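Local atomic coordinates of probable acetyltransferase (Thermus thermophilus, PDB entry 3EXN), a protein that probably transfers an acyl group, most likely acetyl, from a coenzyme A thioester to an acceptor, as a member of the GCN5-related N-acetyltransferase family. Residues Leu53-Phe65 against Pro73-Glu85. Numbering follows the deposited sequence.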
ATOM      1  N   LEU A  53      11.897   5.543   4.488  1.00  6.39           N
ATOM      2  CA  LEU A  53      12.548   4.285   4.134  1.00  6.22           C
ATOM      3  C   LEU A  53      13.583   3.815   5.157  1.00  6.80           C
ATOM      4  O   LEU A  53      13.701   2.622   5.415  1.00  7.40           O
ATOM      5  CB  LEU A  53      13.136   4.355   2.724  1.00  5.64           C
ATOM      6  CG  LEU A  53      12.119   4.456   1.587  1.00  5.86           C
ATOM      7  CD1 LEU A  53      12.820   4.695   0.287  1.00  5.40           C
ATOM      8  CD2 LEU A  53      11.161   3.201   1.521  1.00  8.17           C
ATOM      9  N   GLN A  54      14.268   4.745   5.804  1.00  7.99           N
ATOM     10  CA  GLN A  54      15.254   4.385   6.853  1.00  8.08           C
ATOM     11  C   GLN A  54      14.560   3.771   8.064  1.00  6.87           C
ATOM     12  O   GLN A  54      15.050   2.790   8.672  1.00  5.88           O
ATOM     13  CB  GLN A  54      16.056   5.615   7.247  1.00  8.23           C
ATOM     14  CG  GLN A  54      16.953   6.106   6.144  1.00  8.63           C
ATOM     15  CD  GLN A  54      17.636   7.439   6.436  1.00 11.47           C
ATOM     16  OE1 GLN A  54      17.151   8.273   7.217  1.00 10.98           O
ATOM     17  NE2 GLN A  54      18.758   7.645   5.794  1.00 11.28           N
ATOM     18  N   THR A  55      13.414   4.346   8.385  1.00  7.33           N
ATOM     19  CA  THR A  55      12.574   3.868   9.458  1.00  7.24           C
ATOM     20  C   THR A  55      12.083   2.448   9.182  1.00  7.69           C
ATOM     21  O   THR A  55      12.130   1.606  10.067  1.00  8.21           O
ATOM     22  CB  THR A  55      11.373   4.830   9.754  1.00  8.09           C
ATOM     23  OG1 THR A  55      11.866   6.123  10.158  1.00 10.70           O
ATOM     24  CG2 THR A  55      10.552   4.257  10.855  1.00  6.23           C
ATOM     25  N   LEU A  56      11.593   2.165   7.974  1.00  7.44           N
ATOM     26  CA  LEU A  56      11.064   0.818   7.703  1.00  7.85           C
ATOM     27  C   LEU A  56      12.168  -0.214   7.547  1.00  8.03           C
ATOM     28  O   LEU A  56      11.962  -1.393   7.877  1.00  8.30           O
ATOM     29  CB  LEU A  56      10.077   0.800   6.526  1.00  6.66           C
ATOM     30  CG  LEU A  56      10.498   0.807   5.058  1.00  9.95           C
ATOM     31  CD1 LEU A  56      10.942  -0.618   4.585  1.00 10.64           C
ATOM     32  CD2 LEU A  56       9.354   1.328   4.164  1.00  8.42           C
ATOM     33  N   GLU A  57      13.336   0.243   7.110  1.00  8.38           N
ATOM     34  CA  GLU A  57      14.511  -0.625   6.950  1.00 10.10           C
ATOM     35  C   GLU A  57      14.844  -1.413   8.203  1.00  9.70           C
ATOM     36  O   GLU A  57      15.198  -2.622   8.118  1.00 11.27           O
ATOM     37  CB  GLU A  57      15.733   0.196   6.489  1.00 10.85           C
ATOM     38  CG  GLU A  57      16.969  -0.648   6.271  1.00 12.68           C
ATOM     39  CD  GLU A  57      18.117   0.112   5.658  1.00 13.46           C
ATOM     40  OE1 GLU A  57      18.481   1.209   6.155  1.00 15.63           O
ATOM     41  OE2 GLU A  57      18.681  -0.426   4.695  1.00 11.41           O
ATOM     42  N   VAL A  58      14.738  -0.768   9.365  1.00  8.87           N
ATOM     43  CA  VAL A  58      15.174  -1.377  10.620  1.00  9.04           C
ATOM     44  C   VAL A  58      14.083  -2.153  11.364  1.00  8.10           C
ATOM     45  O   VAL A  58      14.327  -2.699  12.451  1.00  6.93           O
ATOM     46  CB  VAL A  58      15.799  -0.322  11.567  1.00  9.83           C
ATOM     47  CG1 VAL A  58      16.922   0.397  10.852  1.00 10.93           C
ATOM     48  CG2 VAL A  58      14.750   0.687  12.073  1.00  9.83           C
ATOM     49  N   ASP A  59      12.882  -2.203  10.792  1.00  6.70           N
ATOM     50  CA  ASP A  59      11.779  -2.983  11.357  1.00  6.20           C
ATOM     51  C   ASP A  59      11.641  -4.333  10.621  1.00  6.56           C
ATOM     52  O   ASP A  59      11.227  -4.359   9.454  1.00  5.55           O
ATOM     53  CB  ASP A  59      10.494  -2.170  11.291  1.00  7.07           C
ATOM     54  CG  ASP A  59       9.306  -2.874  11.917  1.00  6.86           C
ATOM     55  OD1 ASP A  59       9.406  -4.089  12.300  1.00  5.88           O
ATOM     56  OD2 ASP A  59       8.266  -2.174  12.056  1.00  7.04           O
ATOM     57  N   PRO A  60      11.995  -5.462  11.298  1.00  6.03           N
ATOM     58  CA  PRO A  60      11.984  -6.795  10.628  1.00  6.81           C
ATOM     59  C   PRO A  60      10.610  -7.263  10.183  1.00  6.20           C
ATOM     60  O   PRO A  60      10.499  -8.215   9.392  1.00  6.48           O
ATOM     61  CB  PRO A  60      12.532  -7.748  11.693  1.00  6.77           C
ATOM     62  CG  PRO A  60      12.383  -7.003  13.005  1.00  7.57           C
ATOM     63  CD  PRO A  60      12.311  -5.561  12.740  1.00  6.64           C
ATOM     64  N   ARG A  61       9.573  -6.611  10.721  1.00  5.05           N
ATOM     65  CA  ARG A  61       8.204  -6.948  10.402  1.00  5.54           C
ATOM     66  C   ARG A  61       7.478  -6.058   9.360  1.00  4.22           C
ATOM     67  O   ARG A  61       6.328  -6.330   9.026  1.00  5.49           O
ATOM     68  CB  ARG A  61       7.426  -7.068  11.681  1.00  5.03           C
ATOM     69  CG  ARG A  61       7.894  -8.262  12.495  1.00  7.44           C
ATOM     70  CD  ARG A  61       6.777  -8.793  13.268  1.00 13.03           C
ATOM     71  NE  ARG A  61       6.435  -7.899  14.355  1.00 17.19           N
ATOM     72  CZ  ARG A  61       7.077  -7.843  15.510  1.00 22.50           C
ATOM     73  NH1 ARG A  61       6.648  -6.990  16.443  1.00 22.97           N
ATOM     74  NH2 ARG A  61       8.145  -8.631  15.741  1.00 23.22           N
ATOM     75  N   ARG A  62       8.138  -5.038   8.844  1.00  5.31           N
ATOM     76  CA  ARG A  62       7.580  -4.245   7.747  1.00  5.90           C
ATOM     77  C   ARG A  62       7.794  -5.028   6.461  1.00  5.89           C
ATOM     78  O   ARG A  62       8.835  -5.679   6.255  1.00  6.16           O
ATOM     79  CB  ARG A  62       8.255  -2.858   7.616  1.00  6.14           C
ATOM     80  CG  ARG A  62       7.810  -1.803   8.639  1.00  6.20           C
ATOM     81  CD  ARG A  62       6.434  -1.122   8.382  1.00  7.37           C
ATOM     82  NE  ARG A  62       6.437  -0.044   7.351  1.00  4.55           N
ATOM     83  CZ  ARG A  62       6.828   1.208   7.539  1.00  4.93           C
ATOM     84  NH1 ARG A  62       6.738   2.079   6.534  1.00  5.15           N
ATOM     85  NH2 ARG A  62       7.292   1.628   8.728  1.00  3.87           N
ATOM     86  N   ARG A  63       6.767  -5.000   5.609  1.00  5.24           N
ATOM     87  CA  ARG A  63       6.819  -5.608   4.294  1.00  3.75           C
ATOM     88  C   ARG A  63       6.384  -4.560   3.282  1.00  4.22           C
ATOM     89  O   ARG A  63       5.167  -4.309   3.116  1.00  5.10           O
ATOM     90  CB  ARG A  63       5.927  -6.828   4.203  1.00  3.92           C
ATOM     91  CG  ARG A  63       6.399  -8.036   5.062  1.00  3.90           C
ATOM     92  CD  ARG A  63       7.696  -8.694   4.579  1.00  5.01           C
ATOM     93  NE  ARG A  63       8.100  -9.818   5.471  1.00  5.07           N
ATOM     94  CZ  ARG A  63       8.759  -9.680   6.625  1.00  5.10           C
ATOM     95  NH1 ARG A  63       9.081 -10.770   7.350  1.00  6.37           N
ATOM     96  NH2 ARG A  63       9.051  -8.464   7.102  1.00  8.38           N
ATOM     97  N   ALA A  64       7.366  -3.910   2.672  1.00  4.09           N
ATOM     98  CA  ALA A  64       7.090  -2.827   1.741  1.00  4.14           C
ATOM     99  C   ALA A  64       7.760  -3.091   0.402  1.00  4.30           C
ATOM    100  O   ALA A  64       8.906  -3.595   0.367  1.00  3.87           O
ATOM    101  CB  ALA A  64       7.549  -1.440   2.332  1.00  4.51           C
ATOM    102  N   PHE A  65       7.041  -2.747  -0.674  1.00  4.14           N
ATOM    103  CA  PHE A  65       7.437  -3.094  -2.043  1.00  3.90           C
ATOM    104  C   PHE A  65       7.188  -1.962  -3.004  1.00  4.18           C
ATOM    105  O   PHE A  65       6.104  -1.340  -2.984  1.00  4.82           O
ATOM    106  CB  PHE A  65       6.605  -4.282  -2.543  1.00  5.18           C
ATOM    107  CG  PHE A  65       6.618  -5.448  -1.632  1.00  5.83           C
ATOM    108  CD1 PHE A  65       7.570  -6.476  -1.784  1.00  5.59           C
ATOM    109  CD2 PHE A  65       5.686  -5.519  -0.602  1.00  2.94           C
ATOM    110  CE1 PHE A  65       7.573  -7.576  -0.915  1.00  6.13           C
ATOM    111  CE2 PHE A  65       5.686  -6.609   0.273  1.00  5.51           C
ATOM    112  CZ  PHE A  65       6.655  -7.623   0.130  1.00  4.11           C
ATOM    113  N   PRO A  73       8.318   1.594 -12.424  1.00  7.40           N
ATOM    114  CA  PRO A  73       7.659   1.581 -11.113  1.00  7.06           C
ATOM    115  C   PRO A  73       6.275   2.179 -11.225  1.00  6.62           C
ATOM    116  O   PRO A  73       6.147   3.361 -11.623  1.00  7.45           O
ATOM    117  CB  PRO A  73       8.555   2.462 -10.256  1.00  6.95           C
ATOM    118  CG  PRO A  73       9.260   3.335 -11.190  1.00  9.49           C
ATOM    119  CD  PRO A  73       9.266   2.718 -12.556  1.00  7.86           C
ATOM    120  N   VAL A  74       5.256   1.398 -10.857  1.00  6.09           N
ATOM    121  CA  VAL A  74       3.870   1.771 -11.075  1.00  4.70           C
ATOM    122  C   VAL A  74       3.031   1.736  -9.798  1.00  4.59           C
ATOM    123  O   VAL A  74       1.824   1.930  -9.839  1.00  4.44           O
ATOM    124  CB  VAL A  74       3.152   0.862 -12.156  1.00  4.88           C
ATOM    125  CG1 VAL A  74       3.867   0.946 -13.490  1.00  6.13           C
ATOM    126  CG2 VAL A  74       3.051  -0.592 -11.678  1.00  5.58           C
ATOM    127  N   GLY A  75       3.677   1.574  -8.660  1.00  3.69           N
ATOM    128  CA  GLY A  75       2.938   1.653  -7.392  1.00  2.97           C
ATOM    129  C   GLY A  75       3.799   1.282  -6.218  1.00  2.76           C
ATOM    130  O   GLY A  75       5.021   1.071  -6.354  1.00  2.30           O
ATOM    131  N   TYR A  76       3.141   1.159  -5.067  1.00  2.80           N
ATOM    132  CA  TYR A  76       3.807   0.965  -3.781  1.00  3.63           C
ATOM    133  C   TYR A  76       2.837   0.246  -2.855  1.00  3.04           C
ATOM    134  O   TYR A  76       1.653   0.560  -2.859  1.00  4.28           O
ATOM    135  CB  TYR A  76       4.203   2.305  -3.185  1.00  3.12           C
ATOM    136  CG  TYR A  76       4.899   2.210  -1.862  1.00  3.58           C
ATOM    137  CD1 TYR A  76       6.155   1.619  -1.757  1.00  4.13           C
ATOM    138  CD2 TYR A  76       4.316   2.748  -0.699  1.00  5.04           C
ATOM    139  CE1 TYR A  76       6.830   1.536  -0.521  1.00  4.42           C
ATOM    140  CE2 TYR A  76       4.976   2.670   0.523  1.00  7.12           C
ATOM    141  CZ  TYR A  76       6.239   2.046   0.611  1.00  4.64           C
ATOM    142  OH  TYR A  76       6.879   1.976   1.845  1.00  6.71           O
ATOM    143  N   LEU A  77       3.324  -0.720  -2.075  1.00  4.92           N
ATOM    144  CA  LEU A  77       2.510  -1.471  -1.126  1.00  3.97           C
ATOM    145  C   LEU A  77       3.297  -1.552   0.188  1.00  3.41           C
ATOM    146  O   LEU A  77       4.476  -1.883   0.179  1.00  2.47           O
ATOM    147  CB  LEU A  77       2.154  -2.869  -1.666  1.00  4.62           C
ATOM    148  CG  LEU A  77       1.283  -3.844  -0.828  1.00  3.97           C
ATOM    149  CD1 LEU A  77       0.537  -4.846  -1.726  1.00  4.77           C
ATOM    150  CD2 LEU A  77       2.133  -4.588   0.263  1.00  5.99           C
ATOM    151  N   ASP A  78       2.642  -1.222   1.307  1.00  3.47           N
ATOM    152  CA  ASP A  78       3.354  -1.136   2.625  1.00  4.93           C
ATOM    153  C   ASP A  78       2.458  -1.792   3.630  1.00  4.23           C
ATOM    154  O   ASP A  78       1.322  -1.377   3.785  1.00  6.02           O
ATOM    155  CB  ASP A  78       3.643   0.354   2.989  1.00  5.18           C
ATOM    156  CG  ASP A  78       4.677   0.538   4.125  1.00  5.65           C
ATOM    157  OD1 ASP A  78       4.828  -0.346   5.025  1.00  3.40           O
ATOM    158  OD2 ASP A  78       5.346   1.596   4.136  1.00  5.56           O
ATOM    159  N   ALA A  79       2.966  -2.820   4.286  1.00  4.51           N
ATOM    160  CA  ALA A  79       2.252  -3.554   5.338  1.00  3.58           C
ATOM    161  C   ALA A  79       3.164  -3.814   6.549  1.00  4.12           C
ATOM    162  O   ALA A  79       4.406  -3.733   6.475  1.00  3.62           O
ATOM    163  CB  ALA A  79       1.704  -4.845   4.759  1.00  3.90           C
ATOM    164  N   LYS A  80       2.537  -4.101   7.673  1.00  5.62           N
ATOM    165  CA  LYS A  80       3.212  -4.453   8.933  1.00  5.47           C
ATOM    166  C   LYS A  80       2.650  -5.797   9.459  1.00  5.84           C
ATOM    167  O   LYS A  80       1.443  -5.914   9.752  1.00  5.76           O
ATOM    168  CB  LYS A  80       2.946  -3.372  10.001  1.00  6.57           C
ATOM    169  CG  LYS A  80       3.589  -3.611  11.364  1.00  8.17           C
ATOM    170  CD  LYS A  80       5.087  -3.743  11.273  1.00 10.46           C
ATOM    171  CE  LYS A  80       5.707  -4.038  12.625  1.00 12.31           C
ATOM    172  NZ  LYS A  80       5.880  -2.795  13.436  1.00 11.14           N
ATOM    173  N   LEU A  81       3.522  -6.791   9.583  1.00  6.69           N
ATOM    174  CA  LEU A  81       3.175  -8.057  10.247  1.00  5.38           C
ATOM    175  C   LEU A  81       3.159  -7.856  11.774  1.00  6.27           C
ATOM    176  O   LEU A  81       4.002  -7.154  12.325  1.00  6.38           O
ATOM    177  CB  LEU A  81       4.193  -9.137   9.871  1.00  6.84           C
ATOM    178  CG  LEU A  81       4.477  -9.402   8.389  1.00  7.14           C
ATOM    179  CD1 LEU A  81       5.564 -10.508   8.231  1.00  5.36           C
ATOM    180  CD2 LEU A  81       3.154  -9.783   7.705  1.00 11.42           C
ATOM    181  N   GLY A  82       2.237  -8.521  12.476  1.00  7.48           N
ATOM    182  CA  GLY A  82       2.252  -8.484  13.930  1.00  8.65           C
ATOM    183  C   GLY A  82       1.500  -7.294  14.517  1.00  9.16           C
ATOM    184  O   GLY A  82       1.617  -7.030  15.727  1.00  9.36           O
ATOM    185  N   TYR A  83       0.724  -6.602  13.679  1.00  8.71           N
ATOM    186  CA  TYR A  83      -0.134  -5.493  14.098  1.00  9.09           C
ATOM    187  C   TYR A  83      -1.529  -5.749  13.481  1.00  9.82           C
ATOM    188  O   TYR A  83      -1.623  -6.012  12.288  1.00  9.15           O
ATOM    189  CB  TYR A  83       0.410  -4.117  13.643  1.00  8.93           C
ATOM    190  CG  TYR A  83      -0.363  -2.974  14.266  1.00 10.27           C
ATOM    191  CD1 TYR A  83       0.014  -2.429  15.483  1.00 11.66           C
ATOM    192  CD2 TYR A  83      -1.505  -2.503  13.678  1.00  9.19           C
ATOM    193  CE1 TYR A  83      -0.749  -1.428  16.076  1.00 12.72           C
ATOM    194  CE2 TYR A  83      -2.258  -1.538  14.259  1.00 10.52           C
ATOM    195  CZ  TYR A  83      -1.880  -0.983  15.442  1.00 12.62           C
ATOM    196  OH  TYR A  83      -2.685   0.008  15.985  1.00 16.30           O
ATOM    197  N   PRO A  84      -2.611  -5.610  14.264  1.00 10.80           N
ATOM    198  CA  PRO A  84      -2.702  -5.151  15.633  1.00 12.26           C
ATOM    199  C   PRO A  84      -2.308  -6.220  16.641  1.00 12.70           C
ATOM    200  O   PRO A  84      -1.952  -5.887  17.791  1.00 14.61           O
ATOM    201  CB  PRO A  84      -4.191  -4.787  15.804  1.00 11.95           C
ATOM    202  CG  PRO A  84      -4.914  -5.538  14.744  1.00 12.16           C
ATOM    203  CD  PRO A  84      -3.940  -5.804  13.640  1.00 11.84           C
ATOM    204  N   GLU A  85      -2.392  -7.482  16.241  1.00 12.63           N
ATOM    205  CA  GLU A  85      -1.929  -8.586  17.062  1.00 13.21           C
ATOM    206  C   GLU A  85      -0.828  -9.385  16.370  1.00 12.70           C
ATOM    207  O   GLU A  85      -0.721  -9.384  15.157  1.00 10.92           O
ATOM    208  CB  GLU A  85      -3.092  -9.522  17.381  1.00 14.17           C
ATOM    209  CG  GLU A  85      -4.315  -8.771  17.895  1.00 17.84           C
ATOM    210  CD  GLU A  85      -4.557  -8.996  19.339  1.00 23.38           C
ATOM    211  OE1 GLU A  85      -5.039 -10.107  19.674  1.00 28.13           O
ATOM    212  OE2 GLU A  85      -4.285  -8.068  20.140  1.00 28.62           O
TER
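Arg62 takes hold of the buried Asp78 side-on, two nitrogens to two oxygens: NE donates to OD1, 2.8 Å away, and NH1 reaches OD2 with a nearly straight bond. Both carboxylate oxygens use their syn lone pairs, and the two flat groups lie only 24° from coplanar. With CG anti to the carbonyl carbon, the arginine chain bends at both chi2 and chi3 (near -78°), curling the guanidinium back over the sheet, where CB of Leu56 covers one face of it. Asp78 OD2 is gripped a second time, by Tyr76 OH at 2.8 Å from above the carboxylate plane; this hydroxyl also rests on CD2 of Leu56 and CB of Ala64. Three donor bonds thus meet the two oxygens of a buried acid, and the arginine's charge is likely to keep it ionised.

Nearer the turn, Lys80 sends NZ across to Asp59 OD2 in a 2.8 Å salt bridge, while Asp59 OD1 accepts from the backbone N of Arg61 in an Asx turn. On the face bearing Phe65, CD1 of Leu81 lies over one face of the Arg63 guanidinium, and CD2 of Leu77 meets the Phe65 ring at the edge, 3.8 Å from Phe65 CD2. Phe113 of helix 105-115 packs against this side.

Between these two layers of side chains, the antiparallel pairs Arg63-Ala79 and Phe65-Leu77 are each closed by two backbone hydrogen bonds. The contact illustrates how a β-hairpin, here strands 62-69 and 72-81, can be tied to the turn leading into it by a salt bridge, Asp59-Lys80, while helix 46-57 packs on its polar cluster through Leu56, within the central mixed sheet of the GNAT fold.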